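Local coordinates for peptidase M16 domain protein (Alicyclobacillus acidocaldarius subsp. acidocaldarius DSM 446, PDB 4XEA) that is probably a metallopeptidase of the insulinase-like M16 family, binding a metal ion through an inverted zinc-site motif and presumably cleaving peptide substrates, at residues M34-Y39 with N193-I198; F62-M67 with D93-Y98; I344-F349 with M397-A402. All coordinates share one frame; numbering follows the deposited sequence.

In the fold
Two of the three contacts share one sheet, and the third lies far off among helices. Interaction 1 joins strands 31-37 and 194-200 in the buried heart of the six-stranded mixed sheet; interaction 2, also buried, sets the metal-binding helix 59-66 against strand 95-101, the other neighbour of strand 31-37, so the two contacts touch. Interaction 3, its centre about 35 Å from that of interaction 1 and about 39 Å from that of interaction 2, is partly buried and brings together two helix starts. The chemistry follows place: a backbone hydrogen-bond ladder within the sheet, apolar contact beside bound metals, and hydrophobic packing between capped helix ends.

Interaction 1: M34-Y39 with N193-I198; sequences MFATRY and NMVLVI
M194, N193 and F35 bury the most surface in this antiparallel pairing of the third and fourth strands across the six-stranded mixed sheet of the N-terminal, insulinase-like half, where 34-37 runs against 194-198. The ladder is regular: M34 and V197 exchange both of their backbone hydrogen bonds, as do A36 and V195, with M34 N to V197 O at 2.8 Å and A36 N to V195 O at 2.9 Å. With these alternate the non-hydrogen-bonded pairs F35-L196 and T37-M194, whose side chains share one face of the sheet. On that face the selenomethionine M194 bends at its third torsion (chi3 65°) and brings its methyl group over the F35 ring, M194 CE standing 3.6 Å from the centroid and almost on the ring normal. This CH-pi contact is joined by a Met-aromatic one, M194 SE lying obliquely 4.4 Å from the same centroid. The ring, with its CG anti to the backbone N, is also met in its plane by a carbonyl, F35 CD1 to V195 O being 3.4 Å.

Past the last bridge, N193 and R38 lock together by three bonds. R38 N donates almost straight to N193 O (3.0 Å, 175° at the hydrogen). The amide of N193 then works both ways: ND2 gives to R38 O from above the carbonyl plane, while OD1 accepts from R38 NH1 at 3.1 Å, in the guanidinium plane; R38 NE bonds to L379 O, ending helix 367-379. ND2 also reaches F188 O, a carbonyl that T37 OG1 shares, so the amide's rotation is probably well fixed.

Helix 105-116 covers the F35 and M194 face and helix 367-379 the M34, A36 and V197 face; strands 95-101 and 19-24 continue the sheet beyond 31-37 and 194-200 respectively.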
loop_
_atom_site.group_PDB
_atom_site.type_symbol
_atom_site.label_atom_id
_atom_site.label_comp_id
_atom_site.label_asym_id
_atom_site.label_seq_id
_atom_site.Cartn_x
_atom_site.Cartn_y
_atom_site.Cartn_z
HETATM N N MSE A 34 -8.590 -2.256 -17.000
HETATM C CA MSE A 34 -7.292 -2.796 -17.382
HETATM C C MSE A 34 -7.407 -3.527 -18.729
HETATM O O MSE A 34 -8.337 -4.327 -18.921
HETATM C CB MSE A 34 -6.774 -3.751 -16.296
HETATM C CG MSE A 34 -5.440 -4.504 -16.644
HETATM SE SE MSE A 34 -4.661 -5.552 -15.179
HETATM C CE MSE A 34 -3.990 -4.133 -14.008
ATOM N N PHE A 35 -6.488 -3.188 -19.643
ATOM C CA PHE A 35 -6.353 -3.805 -20.956
ATOM C C PHE A 35 -4.980 -4.514 -20.961
ATOM O O PHE A 35 -3.956 -3.848 -20.837
ATOM C CB PHE A 35 -6.411 -2.678 -22.016
ATOM C CG PHE A 35 -6.563 -3.135 -23.454
ATOM C CD1 PHE A 35 -7.091 -4.366 -23.798
ATOM C CD2 PHE A 35 -6.256 -2.245 -24.475
ATOM C CE1 PHE A 35 -7.235 -4.740 -25.146
ATOM C CE2 PHE A 35 -6.417 -2.602 -25.826
ATOM C CZ PHE A 35 -6.894 -3.854 -26.147
ATOM N N ALA A 36 -4.960 -5.845 -21.039
ATOM C CA ALA A 36 -3.714 -6.613 -20.907
ATOM C C ALA A 36 -3.509 -7.583 -22.008
ATOM O O ALA A 36 -4.491 -8.072 -22.599
ATOM C CB ALA A 36 -3.663 -7.338 -19.575
ATOM N N THR A 37 -2.230 -7.892 -22.253
ATOM C CA THR A 37 -1.848 -8.853 -23.297
ATOM C C THR A 37 -1.147 -10.057 -22.689
ATOM O O THR A 37 -0.370 -9.921 -21.743
ATOM C CB THR A 37 -0.946 -8.217 -24.378
ATOM O OG1 THR A 37 -0.507 -9.214 -25.306
ATOM C CG2 THR A 37 0.248 -7.565 -23.725
ATOM N N ARG A 38 -1.463 -11.240 -23.230
ATOM C CA ARG A 38 -0.761 -12.493 -22.898
ATOM C C ARG A 38 0.633 -12.536 -23.571
ATOM O O ARG A 38 0.894 -13.332 -24.504
ATOM C CB ARG A 38 -1.598 -13.683 -23.337
ATOM C CG ARG A 38 -1.155 -15.007 -22.786
ATOM C CD ARG A 38 -2.017 -16.170 -23.292
ATOM N NE ARG A 38 -3.448 -16.148 -22.912
ATOM C CZ ARG A 38 -4.461 -15.696 -23.663
ATOM N NH1 ARG A 38 -4.248 -15.119 -24.845
ATOM N NH2 ARG A 38 -5.712 -15.798 -23.199
ATOM N N TYR A 39 1.507 -11.704 -23.041
ATOM C CA TYR A 39 2.870 -11.506 -23.518
ATOM C C TYR A 39 3.646 -10.841 -22.396
ATOM O O TYR A 39 3.248 -9.774 -21.889
ATOM C CB TYR A 39 2.872 -10.609 -24.735
ATOM C CG TYR A 39 4.257 -10.312 -25.291
ATOM C CD1 TYR A 39 5.163 -11.331 -25.543
ATOM C CD2 TYR A 39 4.645 -9.017 -25.583
ATOM C CE1 TYR A 39 6.418 -11.084 -26.062
ATOM C CE2 TYR A 39 5.909 -8.747 -26.121
ATOM C CZ TYR A 39 6.772 -9.787 -26.378
ATOM O OH TYR A 39 7.998 -9.540 -26.924
ATOM N N ASN A 193 -5.307 -11.845 -28.571
ATOM C CA ASN A 193 -4.342 -12.218 -27.532
ATOM C C ASN A 193 -4.512 -11.414 -26.240
ATOM O O ASN A 193 -3.641 -11.464 -25.349
ATOM C CB ASN A 193 -2.903 -12.076 -28.028
ATOM C CG ASN A 193 -1.878 -12.847 -27.119
ATOM O OD1 ASN A 193 -2.090 -14.007 -26.749
ATOM N ND2 ASN A 193 -0.755 -12.220 -26.847
HETATM N N MSE A 194 -5.610 -10.655 -26.156
HETATM C CA MSE A 194 -5.792 -9.669 -25.079
HETATM C C MSE A 194 -7.123 -9.779 -24.336
HETATM O O MSE A 194 -8.003 -10.571 -24.707
HETATM C CB MSE A 194 -5.579 -8.238 -25.617
HETATM C CG MSE A 194 -4.217 -8.018 -26.247
HETATM SE SE MSE A 194 -3.733 -6.170 -26.629
HETATM C CE MSE A 194 -3.624 -5.392 -24.822
ATOM N N VAL A 195 -7.256 -8.968 -23.274
ATOM C CA VAL A 195 -8.426 -8.979 -22.422
ATOM C C VAL A 195 -8.617 -7.566 -21.868
ATOM O O VAL A 195 -7.632 -6.861 -21.619
ATOM C CB VAL A 195 -8.333 -10.030 -21.295
ATOM C CG1 VAL A 195 -7.229 -9.672 -20.230
ATOM C CG2 VAL A 195 -9.708 -10.286 -20.661
ATOM N N LEU A 196 -9.887 -7.157 -21.763
ATOM C CA LEU A 196 -10.296 -5.861 -21.216
ATOM C C LEU A 196 -11.280 -6.110 -20.079
ATOM O O LEU A 196 -12.327 -6.747 -20.283
ATOM C CB LEU A 196 -10.973 -5.003 -22.297
ATOM C CG LEU A 196 -11.461 -3.604 -21.897
ATOM C CD1 LEU A 196 -10.267 -2.724 -21.411
ATOM C CD2 LEU A 196 -12.198 -2.950 -23.065
ATOM N N VAL A 197 -10.945 -5.600 -18.886
ATOM C CA VAL A 197 -11.742 -5.851 -17.670
ATOM C C VAL A 197 -11.930 -4.512 -16.955
ATOM O O VAL A 197 -10.987 -3.749 -16.811
ATOM C CB VAL A 197 -11.093 -6.900 -16.762
ATOM C CG1 VAL A 197 -11.950 -7.209 -15.571
ATOM C CG2 VAL A 197 -10.834 -8.236 -17.567
ATOM N N ILE A 198 -13.172 -4.232 -16.567
ATOM C CA ILE A 198 -13.536 -2.932 -15.981
ATOM C C ILE A 198 -14.465 -3.177 -14.810
ATOM O O ILE A 198 -15.441 -3.921 -14.941
ATOM C CB ILE A 198 -14.255 -2.043 -16.989
ATOM C CG1 ILE A 198 -13.503 -2.016 -18.312
ATOM C CG2 ILE A 198 -14.418 -0.574 -16.451
ATOM C CD1 ILE A 198 -14.177 -1.156 -19.370
#

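Interaction 2: F62-M67 with D93-Y98; sequences FLEHKM and DHTAYY. With NA (sodium ion), chain B; NI (nickel (II) ion), chain C.
The inverted HxxEH motif of M16 peptidases lies on helix 59-66, and this contact seats that helix against strand 95-101 of the central sheet. H65 supplies one nickel ligand, its NE2 2.2 Å from NI; H61 and E136 supply the other protein ligands, and ND1 of H65 is hydrogen-bonded to E129, a second-shell carboxylate that would probably make the imidazole a stronger donor to the metal. From the strand, Y97 does most of the touching. Its CG is anti to the carbonyl carbon, which sends the ring out to the helix, where Y97 OH comes within 3.3 Å of E64 CA. The side chains of Y97 and the selenomethionine M67 cross at about a right angle: M67 CB lies 3.6 Å from Y97 CE1, and M67 CE, folded back by bends at chi2 and chi3, lies 3.6 Å from Y97 OH. T95 adds a methyl, CG2, 4.0 Å from E64 CB. An alanine in place of Y97 would remove this ring and its hydroxyl bond to Y189, and would probably loosen the packing under E64 and M67. M67 O binds sodium at 2.5 Å, together with F115 O and S118 O. The polar tips bond to third parties, E64 OE1 to T90 and T95 OG1 to Y39 O, so the contact rests mainly on apolar fit, which probably helps to seat the helix carrying H65.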
loop_
_atom_site.group_PDB
_atom_site.type_symbol
_atom_site.label_atom_id
_atom_site.label_comp_id
_atom_site.label_asym_id
_atom_site.label_seq_id
_atom_site.Cartn_x
_atom_site.Cartn_y
_atom_site.Cartn_z
ATOM N N PHE A 62 10.164 -3.029 -23.112
ATOM C CA PHE A 62 10.452 -1.952 -24.087
ATOM C C PHE A 62 9.137 -1.442 -24.728
ATOM O O PHE A 62 8.874 -0.225 -24.797
ATOM C CB PHE A 62 11.419 -2.496 -25.145
ATOM C CG PHE A 62 12.247 -1.444 -25.839
ATOM C CD1 PHE A 62 11.654 -0.463 -26.602
ATOM C CD2 PHE A 62 13.635 -1.492 -25.784
ATOM C CE1 PHE A 62 12.433 0.494 -27.263
ATOM C CE2 PHE A 62 14.409 -0.545 -26.438
ATOM C CZ PHE A 62 13.811 0.441 -27.171
ATOM N N LEU A 63 8.296 -2.365 -25.175
ATOM C CA LEU A 63 6.990 -1.998 -25.752
ATOM C C LEU A 63 6.130 -1.243 -24.720
ATOM O O LEU A 63 5.474 -0.254 -25.057
ATOM C CB LEU A 63 6.238 -3.223 -26.275
ATOM C CG LEU A 63 6.823 -3.927 -27.501
ATOM C CD1 LEU A 63 5.991 -5.163 -27.791
ATOM C CD2 LEU A 63 6.845 -2.943 -28.743
ATOM N N GLU A 64 6.199 -1.668 -23.455
ATOM C CA GLU A 64 5.456 -0.977 -22.397
ATOM C C GLU A 64 5.866 0.461 -22.313
ATOM O O GLU A 64 5.012 1.344 -22.196
ATOM C CB GLU A 64 5.632 -1.677 -21.036
ATOM C CG GLU A 64 4.871 -0.992 -19.879
ATOM C CD GLU A 64 5.715 -0.926 -18.608
ATOM O OE1 GLU A 64 6.190 -1.973 -18.141
ATOM O OE2 GLU A 64 5.952 0.176 -18.112
ATOM N N HIS A 65 7.170 0.718 -22.351
ATOM C CA HIS A 65 7.648 2.065 -22.271
ATOM C C HIS A 65 7.163 2.895 -23.469
ATOM O O HIS A 65 6.825 4.066 -23.323
ATOM C CB HIS A 65 9.177 2.095 -22.250
ATOM C CG HIS A 65 9.756 2.101 -20.881
ATOM N ND1 HIS A 65 10.530 3.140 -20.411
ATOM C CD2 HIS A 65 9.658 1.207 -19.868
ATOM C CE1 HIS A 65 10.898 2.876 -19.168
ATOM N NE2 HIS A 65 10.387 1.711 -18.820
ATOM N N LYS A 66 7.172 2.281 -24.646
ATOM C CA LYS A 66 6.934 3.003 -25.891
ATOM C C LYS A 66 5.457 3.083 -26.253
ATOM O O LYS A 66 5.068 3.836 -27.153
ATOM C CB LYS A 66 7.762 2.363 -27.016
ATOM C CG LYS A 66 9.289 2.725 -26.974
ATOM C CD LYS A 66 9.604 4.198 -26.645
ATOM C CE LYS A 66 8.980 5.241 -27.606
ATOM N NZ LYS A 66 9.078 6.654 -27.079
HETATM N N MSE A 67 4.630 2.340 -25.524
HETATM C CA MSE A 67 3.194 2.320 -25.791
HETATM C C MSE A 67 2.560 3.689 -25.595
HETATM O O MSE A 67 1.565 3.998 -26.257
HETATM C CB MSE A 67 2.464 1.305 -24.899
HETATM C CG MSE A 67 1.097 0.897 -25.413
HETATM SE SE MSE A 67 1.259 0.065 -27.215
HETATM C CE MSE A 67 2.653 -1.228 -26.797
ATOM N N ASP A 93 4.625 -12.903 -17.589
ATOM C CA ASP A 93 3.774 -13.507 -18.597
ATOM C C ASP A 93 2.622 -12.636 -19.093
ATOM O O ASP A 93 1.751 -13.112 -19.861
ATOM C CB ASP A 93 3.235 -14.877 -18.115
ATOM C CG ASP A 93 2.420 -14.793 -16.820
ATOM O OD1 ASP A 93 2.212 -13.681 -16.287
ATOM O OD2 ASP A 93 2.012 -15.855 -16.311
ATOM N N HIS A 94 2.583 -11.382 -18.654
ATOM C CA HIS A 94 1.647 -10.429 -19.256
ATOM C C HIS A 94 2.162 -9.003 -19.091
ATOM O O HIS A 94 3.079 -8.724 -18.284
ATOM C CB HIS A 94 0.203 -10.609 -18.703
ATOM C CG HIS A 94 0.017 -10.172 -17.276
ATOM N ND1 HIS A 94 0.175 -11.027 -16.199
ATOM C CD2 HIS A 94 -0.327 -8.969 -16.750
ATOM C CE1 HIS A 94 -0.064 -10.361 -15.073
ATOM N NE2 HIS A 94 -0.394 -9.117 -15.384
ATOM N N THR A 95 1.619 -8.122 -19.938
ATOM C CA THR A 95 1.805 -6.684 -19.856
ATOM C C THR A 95 0.417 -6.063 -19.735
ATOM O O THR A 95 -0.525 -6.450 -20.464
ATOM C CB THR A 95 2.499 -6.107 -21.132
ATOM O OG1 THR A 95 3.638 -6.901 -21.497
ATOM C CG2 THR A 95 2.951 -4.670 -20.902
ATOM N N ALA A 96 0.291 -5.126 -18.793
ATOM C CA ALA A 96 -0.991 -4.508 -18.446
ATOM C C ALA A 96 -0.942 -2.977 -18.506
ATOM O O ALA A 96 0.044 -2.358 -18.064
ATOM C CB ALA A 96 -1.429 -4.936 -17.050
ATOM N N TYR A 97 -2.039 -2.412 -19.045
ATOM C CA TYR A 97 -2.319 -0.978 -19.136
ATOM C C TYR A 97 -3.638 -0.688 -18.413
ATOM O O TYR A 97 -4.655 -1.371 -18.637
ATOM C CB TYR A 97 -2.384 -0.546 -20.613
ATOM C CG TYR A 97 -1.126 -0.943 -21.381
ATOM C CD1 TYR A 97 -0.045 -0.074 -21.452
ATOM C CD2 TYR A 97 -0.982 -2.221 -21.941
ATOM C CE1 TYR A 97 1.119 -0.419 -22.071
ATOM C CE2 TYR A 97 0.209 -2.586 -22.600
ATOM C CZ TYR A 97 1.254 -1.681 -22.651
ATOM O OH TYR A 97 2.432 -1.999 -23.281
ATOM N N TYR A 98 -3.645 0.308 -17.511
ATOM C CA TYR A 98 -4.828 0.483 -16.672
ATOM C C TYR A 98 -5.027 1.921 -16.250
ATOM O O TYR A 98 -4.056 2.674 -16.184
ATOM C CB TYR A 98 -4.729 -0.427 -15.459
ATOM C CG TYR A 98 -3.524 -0.188 -14.554
ATOM C CD1 TYR A 98 -3.640 0.597 -13.422
ATOM C CD2 TYR A 98 -2.277 -0.769 -14.829
ATOM C CE1 TYR A 98 -2.548 0.825 -12.575
ATOM C CE2 TYR A 98 -1.177 -0.566 -13.973
ATOM C CZ TYR A 98 -1.330 0.226 -12.856
ATOM O OH TYR A 98 -0.262 0.474 -12.038
HETATM NA NA NA B . 0.398 3.488 -28.371
HETATM NI NI NI C . 10.411 0.378 -17.063
HETATM O O HOH W 1 2.768 4.137 -29.003
HETATM O O HOH W 2 -0.238 5.613 -29.015
HETATM O O HOH W 3 9.553 2.184 -15.663
#

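Interaction 3: I344-F349 with M397-A402; sequences IDEEAF and MTLERA. With ACT (acetate ion), chain E.
Two helix N-termini meet here, each opened by a side-chain N-cap: D345 before helix 346-363 and T398 before helix 399-409. The latter helix leads on to strand 415-422 of the five-stranded sheet.

Apolar packing carries the contact. L399 buries the most surface and works with both of its branches: CD1 lies against the I344 side chain, 3.8 Å from I344 CG2, while CD2 rests 3.7 Å from E346 CB, across the extended chain of that glutamate. With CG anti to the backbone N (chi1 168°), F349 directs its ring at the start of the other helix, so that L399 CA lies over one ring face. The selenomethionine M397 approaches at the edge, M397 CG standing in the ring plane 3.8 Å from F349 CZ. A402 fills the angle between the ring and I344, its CB 3.8 Å from F349 CE1. Helix 265-283 closes over the same cluster, reaching I344 through L278 and F349 through I277.

Polar bonds stay within each helix start or turn to other partners. A348 N donates to D345 OD2 at 2.9 Å, on the anti lone pair of the carboxylate, and R401 N donates to T398 OG1 at 3.1 Å. These caps satisfy amides that the first helical turn would otherwise leave without acceptors. R401 then turns away to a salt bridge with E270, whereas I344 N bonds to the side chain of N403 and M397 O to R353.

An acetate, probably carried over from the crystallisation solution, accepts a nearly straight hydrogen bond from the backbone beside the first cap, D345 N to ACT OXT being 2.8 Å, and sets its methyl carbon against A348 CB.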
loop_
_atom_site.group_PDB
_atom_site.type_symbol
_atom_site.label_atom_id
_atom_site.label_comp_id
_atom_site.label_asym_id
_atom_site.label_seq_id
_atom_site.Cartn_x
_atom_site.Cartn_y
_atom_site.Cartn_z
ATOM N N ILE A 344 0.953 -32.034 8.053
ATOM C CA ILE A 344 0.439 -30.703 8.382
ATOM C C ILE A 344 -0.512 -30.768 9.572
ATOM O O ILE A 344 -1.354 -31.659 9.648
ATOM C CB ILE A 344 -0.321 -30.104 7.193
ATOM C CG1 ILE A 344 0.646 -29.828 6.051
ATOM C CG2 ILE A 344 -1.072 -28.823 7.602
ATOM C CD1 ILE A 344 -0.047 -29.363 4.801
ATOM N N ASP A 345 -0.371 -29.830 10.505
ATOM C CA ASP A 345 -1.274 -29.768 11.650
ATOM C C ASP A 345 -2.642 -29.261 11.190
ATOM O O ASP A 345 -2.739 -28.176 10.622
ATOM C CB ASP A 345 -0.718 -28.852 12.742
ATOM C CG ASP A 345 -1.691 -28.649 13.896
ATOM O OD1 ASP A 345 -1.726 -29.480 14.831
ATOM O OD2 ASP A 345 -2.424 -27.641 13.883
ATOM N N GLU A 346 -3.692 -30.038 11.462
ATOM C CA GLU A 346 -5.025 -29.744 10.954
ATOM C C GLU A 346 -5.590 -28.436 11.487
ATOM O O GLU A 346 -6.263 -27.722 10.752
ATOM C CB GLU A 346 -5.999 -30.862 11.297
ATOM C CG GLU A 346 -7.331 -30.715 10.574
ATOM C CD GLU A 346 -8.203 -31.943 10.699
ATOM O OE1 GLU A 346 -9.231 -32.011 10.001
ATOM O OE2 GLU A 346 -7.861 -32.840 11.494
ATOM N N GLU A 347 -5.345 -28.130 12.759
ATOM C CA GLU A 347 -5.906 -26.918 13.349
ATOM C C GLU A 347 -5.302 -25.653 12.735
ATOM O O GLU A 347 -6.035 -24.690 12.491
ATOM C CB GLU A 347 -5.784 -26.918 14.874
ATOM C CG GLU A 347 -6.701 -27.943 15.525
ATOM C CD GLU A 347 -6.740 -27.855 17.035
ATOM O OE1 GLU A 347 -5.731 -27.456 17.649
ATOM O OE2 GLU A 347 -7.785 -28.186 17.613
ATOM N N ALA A 348 -3.991 -25.674 12.459
ATOM C CA ALA A 348 -3.315 -24.540 11.849
ATOM C C ALA A 348 -3.827 -24.362 10.424
ATOM O O ALA A 348 -4.037 -23.243 9.966
ATOM C CB ALA A 348 -1.806 -24.747 11.838
ATOM N N PHE A 349 -4.012 -25.476 9.732
ATOM C CA PHE A 349 -4.607 -25.487 8.408
ATOM C C PHE A 349 -6.032 -24.878 8.352
ATOM O O PHE A 349 -6.309 -24.074 7.470
ATOM C CB PHE A 349 -4.556 -26.925 7.823
ATOM C CG PHE A 349 -5.389 -27.123 6.586
ATOM C CD1 PHE A 349 -4.967 -26.658 5.357
ATOM C CD2 PHE A 349 -6.581 -27.817 6.649
ATOM C CE1 PHE A 349 -5.724 -26.859 4.223
ATOM C CE2 PHE A 349 -7.343 -28.026 5.507
ATOM C CZ PHE A 349 -6.920 -27.534 4.308
HETATM N N MSE A 397 -11.052 -27.439 -0.504
HETATM C CA MSE A 397 -9.690 -27.835 -0.174
HETATM C C MSE A 397 -9.619 -28.738 1.085
HETATM O O MSE A 397 -10.310 -28.463 2.078
HETATM C CB MSE A 397 -8.906 -26.563 0.040
HETATM C CG MSE A 397 -7.599 -26.774 0.597
HETATM SE SE MSE A 397 -6.385 -27.212 -0.773
HETATM C CE MSE A 397 -5.058 -26.180 0.167
ATOM N N THR A 398 -8.835 -29.821 1.032
ATOM C CA THR A 398 -8.741 -30.798 2.150
ATOM C C THR A 398 -7.337 -30.868 2.788
ATOM O O THR A 398 -6.356 -30.486 2.172
ATOM C CB THR A 398 -9.133 -32.237 1.683
ATOM O OG1 THR A 398 -8.194 -32.709 0.708
ATOM C CG2 THR A 398 -10.519 -32.243 1.069
ATOM N N LEU A 399 -7.249 -31.400 4.012
ATOM C CA LEU A 399 -5.950 -31.646 4.664
ATOM C C LEU A 399 -5.094 -32.639 3.859
ATOM O O LEU A 399 -3.869 -32.482 3.770
ATOM C CB LEU A 399 -6.153 -32.168 6.114
ATOM C CG LEU A 399 -4.907 -32.425 6.989
ATOM C CD1 LEU A 399 -4.064 -31.170 7.213
ATOM C CD2 LEU A 399 -5.312 -33.077 8.358
ATOM N N GLU A 400 -5.720 -33.669 3.279
ATOM C CA GLU A 400 -4.971 -34.621 2.417
ATOM C C GLU A 400 -4.329 -33.898 1.244
ATOM O O GLU A 400 -3.132 -34.068 0.924
ATOM C CB GLU A 400 -5.920 -35.710 1.892
ATOM C CG GLU A 400 -5.307 -36.692 0.856
ATOM C CD GLU A 400 -6.231 -37.888 0.574
ATOM O OE1 GLU A 400 -7.251 -37.718 -0.132
ATOM O OE2 GLU A 400 -5.965 -39.001 1.092
ATOM N N ARG A 401 -5.122 -33.071 0.593
ATOM C CA ARG A 401 -4.577 -32.270 -0.514
ATOM C C ARG A 401 -3.463 -31.316 -0.035
ATOM O O ARG A 401 -2.438 -31.176 -0.703
ATOM C CB ARG A 401 -5.709 -31.560 -1.264
ATOM C CG ARG A 401 -5.281 -30.635 -2.378
ATOM C CD ARG A 401 -4.371 -31.295 -3.443
ATOM N NE ARG A 401 -3.945 -30.288 -4.416
ATOM C CZ ARG A 401 -2.779 -30.299 -5.072
ATOM N NH1 ARG A 401 -1.888 -31.272 -4.888
ATOM N NH2 ARG A 401 -2.497 -29.315 -5.901
ATOM N N ALA A 402 -3.621 -30.712 1.139
ATOM C CA ALA A 402 -2.553 -29.840 1.683
ATOM C C ALA A 402 -1.281 -30.654 1.942
ATOM O O ALA A 402 -0.176 -30.184 1.633
ATOM C CB ALA A 402 -3.002 -29.132 2.956
HETATM C C ACT E . 1.971 -26.757 10.441
HETATM O O ACT E . 2.961 -26.303 11.080
HETATM O OXT ACT E . 1.721 -27.974 10.569
HETATM C CH3 ACT E . 1.129 -25.897 9.538
#